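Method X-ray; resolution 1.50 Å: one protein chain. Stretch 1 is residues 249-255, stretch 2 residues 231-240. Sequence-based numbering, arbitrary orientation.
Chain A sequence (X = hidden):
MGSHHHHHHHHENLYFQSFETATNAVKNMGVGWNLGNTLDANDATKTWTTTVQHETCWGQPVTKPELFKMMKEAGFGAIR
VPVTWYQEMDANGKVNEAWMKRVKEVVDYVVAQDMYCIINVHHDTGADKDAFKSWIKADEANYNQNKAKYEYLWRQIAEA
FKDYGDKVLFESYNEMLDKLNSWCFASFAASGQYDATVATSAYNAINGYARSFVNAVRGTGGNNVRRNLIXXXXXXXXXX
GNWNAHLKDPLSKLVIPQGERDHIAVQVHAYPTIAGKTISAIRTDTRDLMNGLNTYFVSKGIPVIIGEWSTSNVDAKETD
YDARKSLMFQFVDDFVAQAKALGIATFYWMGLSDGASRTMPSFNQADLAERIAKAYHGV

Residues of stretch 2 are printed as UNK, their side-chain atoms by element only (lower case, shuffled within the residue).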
ATOM      1  N   ASP A 249      11.000 -16.428  -1.172  1.00 21.38           N
ATOM      2  CA  ASP A 249       9.948 -17.065  -0.383  1.00 20.87           C
ATOM      3  C   ASP A 249       8.736 -16.160  -0.139  1.00 20.38           C
ATOM      4  O   ASP A 249       7.612 -16.677  -0.188  1.00 21.77           O
ATOM      5  CB  ASP A 249      10.509 -17.614   0.939  1.00 21.55           C
ATOM      6  CG  ASP A 249      11.522 -18.756   0.752  1.00 24.57           C
ATOM      7  OD1 ASP A 249      11.906 -19.097  -0.385  1.00 24.83           O
ATOM      8  OD2 ASP A 249      11.929 -19.333   1.782  1.00 27.04           O
ATOM      9  N   PRO A 250       8.869 -14.856   0.134  1.00 20.53           N
ATOM     10  CA  PRO A 250       7.656 -14.012   0.252  1.00 19.68           C
ATOM     11  C   PRO A 250       6.773 -14.046  -0.983  1.00 20.76           C
ATOM     12  O   PRO A 250       5.544 -13.881  -0.884  1.00 20.75           O
ATOM     13  CB  PRO A 250       8.229 -12.614   0.533  1.00 20.53           C
ATOM     14  CG  PRO A 250       9.511 -12.915   1.264  1.00 20.10           C
ATOM     15  CD  PRO A 250      10.088 -14.112   0.502  1.00 19.67           C
ATOM     16  N   LEU A 251       7.357 -14.279  -2.153  1.00 19.93           N
ATOM     17  CA  LEU A 251       6.564 -14.374  -3.368  1.00 20.48           C
ATOM     18  C   LEU A 251       6.002 -15.781  -3.569  1.00 22.62           C
ATOM     19  O   LEU A 251       4.811 -15.949  -3.851  1.00 23.15           O
ATOM     20  CB  LEU A 251       7.400 -13.999  -4.600  1.00 19.74           C
ATOM     21  CG  LEU A 251       8.193 -12.693  -4.606  1.00 21.62           C
ATOM     22  CD1 LEU A 251       8.729 -12.417  -6.009  1.00 23.13           C
ATOM     23  CD2 LEU A 251       7.390 -11.489  -4.136  1.00 23.79           C
ATOM     24  N   SER A 252       6.845 -16.798  -3.423  1.00 20.74           N
ATOM     25  CA  SER A 252       6.430 -18.147  -3.759  1.00 19.98           C
ATOM     26  C   SER A 252       5.551 -18.771  -2.698  1.00 22.60           C
ATOM     27  O   SER A 252       4.832 -19.728  -3.001  1.00 23.49           O
ATOM     28  CB  SER A 252       7.647 -19.043  -3.963  1.00 22.54           C
ATOM     29  OG  SER A 252       8.313 -19.286  -2.733  1.00 23.82           O
ATOM     30  N   LYS A 253       5.601 -18.266  -1.467  1.00 21.71           N
ATOM     31  CA  LYS A 253       4.832 -18.827  -0.365  1.00 22.75           C
ATOM     32  C   LYS A 253       3.534 -18.075  -0.099  1.00 20.42           C
ATOM     33  O   LYS A 253       2.821 -18.405   0.860  1.00 23.51           O
ATOM     34  CB  LYS A 253       5.692 -18.868   0.906  1.00 22.31           C
ATOM     35  CG  LYS A 253       6.988 -19.647   0.791  1.00 26.08           C
ATOM     36  CD  LYS A 253       6.779 -21.113   0.716  1.00 33.58           C
ATOM     37  CE  LYS A 253       8.133 -21.814   0.682  1.00 39.27           C
ATOM     38  NZ  LYS A 253       7.969 -23.233   0.308  1.00 55.25           N
ATOM     39  N   LEU A 254       3.206 -17.082  -0.919  1.00 19.91           N
ATOM     40  CA  LEU A 254       1.924 -16.397  -0.819  1.00 20.09           C
ATOM     41  C   LEU A 254       0.860 -17.238  -1.506  1.00 23.40           C
ATOM     42  O   LEU A 254       1.068 -17.727  -2.621  1.00 25.08           O
ATOM     43  CB  LEU A 254       2.019 -15.026  -1.500  1.00 22.05           C
ATOM     44  CG  LEU A 254       0.760 -14.178  -1.432  1.00 20.60           C
ATOM     45  CD1 LEU A 254       0.377 -13.843   0.011  1.00 21.71           C
ATOM     46  CD2 LEU A 254       0.887 -12.889  -2.210  1.00 19.89           C
ATOM     47  N   VAL A 255      -0.269 -17.433  -0.829  1.00 22.50           N
ATOM     48  CA  VAL A 255      -1.396 -18.176  -1.369  1.00 21.10           C
ATOM     49  C   VAL A 255      -2.529 -17.189  -1.610  1.00 23.71           C
ATOM     50  O   VAL A 255      -2.954 -16.473  -0.687  1.00 23.76           O
ATOM     51  CB  VAL A 255      -1.830 -19.314  -0.433  1.00 22.84           C
ATOM     52  CG1 VAL A 255      -3.178 -19.868  -0.895  1.00 25.91           C
ATOM     53  CG2 VAL A 255      -0.776 -20.407  -0.370  1.00 22.70           C
ATOM     54  N   UNK A 231      -3.790  -7.900  -1.647  1.00 19.69           N
ATOM     55  CA  UNK A 231      -3.123  -8.596  -0.548  1.00 20.02           C
ATOM     56  C   UNK A 231      -1.616  -8.410  -0.716  1.00 19.73           C
ATOM     57  O   UNK A 231      -1.101  -8.430  -1.843  1.00 19.84           O
ATOM     58  c   UNK A 231      -4.967 -10.231  -0.104  1.00 22.14           C
ATOM     59  c   UNK A 231      -3.173 -10.834  -1.723  1.00 22.81           C
ATOM     60  c   UNK A 231      -3.502 -10.093  -0.453  1.00 20.41           C
ATOM     61  N   UNK A 232      -0.919  -8.191   0.400  1.00 18.42           N
ATOM     62  CA  UNK A 232       0.507  -7.906   0.387  1.00 18.38           C
ATOM     63  C   UNK A 232       1.329  -9.144   0.758  1.00 19.22           C
ATOM     64  O   UNK A 232       0.899 -10.023   1.511  1.00 18.84           O
ATOM     65  o   UNK A 232      -0.661  -5.358   0.105  1.00 19.56           O
ATOM     66  n   UNK A 232       0.871  -4.331   1.362  1.00 18.94           N
ATOM     67  c   UNK A 232       0.855  -6.748   1.329  1.00 19.30           C
ATOM     68  c   UNK A 232       0.286  -5.414   0.873  1.00 20.27           C
ATOM     69  N   UNK A 233       2.533  -9.206   0.213  1.00 19.01           N
ATOM     70  CA  UNK A 233       3.446 -10.258   0.614  1.00 19.37           C
ATOM     71  C   UNK A 233       3.964  -9.992   2.027  1.00 19.28           C
ATOM     72  O   UNK A 233       3.856  -8.874   2.554  1.00 18.64           O
ATOM     73  o   UNK A 233       5.219  -8.964  -0.324  1.00 17.76           O
ATOM     74  c   UNK A 233       4.640 -10.269  -0.328  1.00 18.12           C
ATOM     75  c   UNK A 233       4.237 -10.649  -1.740  1.00 18.96           C
ATOM     76  N   UNK A 234       4.556 -11.025   2.632  1.00 19.52           N
ATOM     77  CA  UNK A 234       5.357 -10.886   3.842  1.00 19.62           C
ATOM     78  C   UNK A 234       6.244  -9.655   3.740  1.00 17.86           C
ATOM     79  O   UNK A 234       7.025  -9.534   2.795  1.00 18.25           O
ATOM     80  c   UNK A 234       7.090 -11.970   5.314  1.00 19.09           C
ATOM     81  c   UNK A 234       8.547 -11.469   7.621  1.00 19.68           C
ATOM     82  c   UNK A 234       6.246 -12.160   4.077  1.00 19.58           C
ATOM     83  c   UNK A 234       7.336 -12.095   7.707  1.00 18.47           C
ATOM     84  c   UNK A 234       6.608 -12.344   6.572  1.00 18.33           C
ATOM     85  c   UNK A 234       8.318 -11.362   5.256  1.00 17.49           C
ATOM     86  o   UNK A 234       9.245 -11.217   8.780  1.00 20.93           O
ATOM     87  c   UNK A 234       9.049 -11.099   6.413  1.00 20.03           C
ATOM     88  N   UNK A 235       6.133  -8.733   4.704  1.00 19.28           N
ATOM     89  CA  UNK A 235       6.931  -7.508   4.798  1.00 17.57           C
ATOM     90  C   UNK A 235       6.764  -6.564   3.602  1.00 16.81           C
ATOM     91  O   UNK A 235       7.513  -5.576   3.478  1.00 19.02           O
ATOM     92  c   UNK A 235       8.424  -7.783   5.035  1.00 19.75           C
ATOM     93  N   UNK A 236       5.786  -6.828   2.727  1.00 18.23           N
ATOM     94  CA  UNK A 236       5.744  -6.206   1.403  1.00 17.22           C
ATOM     95  C   UNK A 236       7.069  -6.407   0.651  1.00 16.46           C
ATOM     96  O   UNK A 236       7.446  -5.631  -0.230  1.00 17.79           O
ATOM     97  c   UNK A 236       5.315  -4.737   1.483  1.00 18.37           C
ATOM     98  N   UNK A 237       7.788  -7.482   0.982  1.00 17.05           N
ATOM     99  CA  UNK A 237       9.035  -7.810   0.315  1.00 18.71           C
ATOM    100  C   UNK A 237       8.771  -8.185  -1.139  1.00 20.08           C
ATOM    101  O   UNK A 237       7.729  -8.749  -1.482  1.00 19.46           O
ATOM    102  c   UNK A 237       9.726  -8.969   1.044  1.00 20.80           C
ATOM    103  N   UNK A 238       9.729  -7.874  -2.005  1.00 19.58           N
ATOM    104  CA  UNK A 238       9.503  -7.982  -3.443  1.00 18.93           C
ATOM    105  C   UNK A 238      10.293  -9.096  -4.118  1.00 21.35           C
ATOM    106  O   UNK A 238      10.170  -9.268  -5.337  1.00 20.08           O
ATOM    107  c   UNK A 238      11.202  -6.181  -3.947  1.00 21.26           C
ATOM    108  o   UNK A 238      12.168  -6.944  -4.117  1.00 21.17           O
ATOM    109  n   UNK A 238      11.347  -4.899  -3.626  1.00 22.36           N
ATOM    110  c   UNK A 238       9.780  -6.646  -4.132  1.00 19.71           C
ATOM    111  N   UNK A 239      11.056  -9.882  -3.362  1.00 19.93           N
ATOM    112  CA  UNK A 239      11.747 -11.027  -3.910  1.00 21.47           C
ATOM    113  C   UNK A 239      13.042 -10.746  -4.629  1.00 23.23           C
ATOM    114  O   UNK A 239      13.704 -11.699  -5.043  1.00 23.75           O
ATOM    115  N   UNK A 240      13.424  -9.488  -4.832  1.00 21.68           N
ATOM    116  CA  UNK A 240      14.578  -9.215  -5.679  1.00 23.20           C
ATOM    117  C   UNK A 240      15.891  -9.600  -4.996  1.00 24.67           C
ATOM    118  O   UNK A 240      16.000  -9.637  -3.769  1.00 24.66           O
ATOM    119  o   UNK A 240      14.855  -6.934  -4.899  1.00 26.83           O
ATOM    120  c   UNK A 240      14.626  -7.731  -6.054  1.00 25.20           C
TER
HETATM  121  O   HOH W   1       4.262 -13.682   1.555  1.00 19.64           O

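Position 231 carries three side-chain carbons, one bonded to CA and bearing the other two. Branching at CB with no heteroatom identifies valine. Its CB points toward stretch 1, yet its nearest side-chain atom, CG2 of Val231, is 4.6 Å from CD2 of Leu254, so the residue borders the contact.

Position 232 has two carbons in line, the second bearing one oxygen and one nitrogen: a carboxamide one carbon from CA, hence asparagine. The CA-to-CB bond of Asn232 points away from stretch 1; chi1 is -67° (m). The backbone makes the approach, its O lying 4.1 Å from CD1 of Leu254.

At position 233 a single carbon carries one oxygen and one carbon. A beta-branched side chain with a hydroxyl is threonine. The methyl of Thr233 faces stretch 1: CG2 lies 3.6 Å from Pro250 O, 4.0 Å from Leu251 CD2 and 4.1 Å from Leu254 CD2. With chi1 at 55° (p), OG1 is placed to donate a hydrogen bond to the backbone O of position 237, at 2.8 Å.

Position 234 shows one carbon, then a six-carbon ring bearing an oxygen, which is tyrosine. CB of Tyr234 points toward stretch 1 and lies 4.1 Å from Pro250 CB, but the end of the side chain leads away. Pro250 CG meets the ring obliquely.

Positions 235 and 236 each have one side-chain carbon and are alanines. Neither reaches stretch 1; CB of Ala235 is sideways and that of Ala236 points away. Their phi values are positive, 61° and 53°, as the chain turns, and Ala236 N donates to Thr233 O at 2.8 Å.

Position 237 again has one carbon, so it is alanine, but here CB points toward stretch 1 and packs 4.0 Å from Pro250 CG. The N of Ala237 donates to Tyr234 O at 2.8 Å, a second backbone bond across the turn.

Position 238 repeats the pattern of two carbons, the second with one oxygen and one nitrogen: asparagine. The CA-to-CB bond of Asn238 points away, while its backbone O comes 3.5 Å from Leu251 CD1.

Position 239 has no side-chain atoms and is glycine. Its phi of 81° favours that residue, and the packing agrees: an ideal CB would sit 2.5 Å from Leu251 CD1, a clash, whereas CA of Gly239 is 3.9 Å from that methyl.

Position 240 has one carbon followed by one oxygen, which is serine. With its CA-to-CB bond directed away from stretch 1, Ser240 donates to Asn238 OD1 from both N (2.9 Å) and OG (2.8 Å).

The contact buries 393 Å² and contains no direct hydrogen bond between the stretches. Pro250, with 81 Å² covered, packs against Tyr234 and Ala237, while Leu251 and Leu254 extend the apolar surface. One water supplies a polar link, accepting from Tyr234 N at 2.9 Å and donating to Pro250 O at 2.8 Å. The direct contacts are therefore van der Waals packing, and the polar link between the stretches runs through one water.

Stretch 2 231-240: VNTYAAANGS
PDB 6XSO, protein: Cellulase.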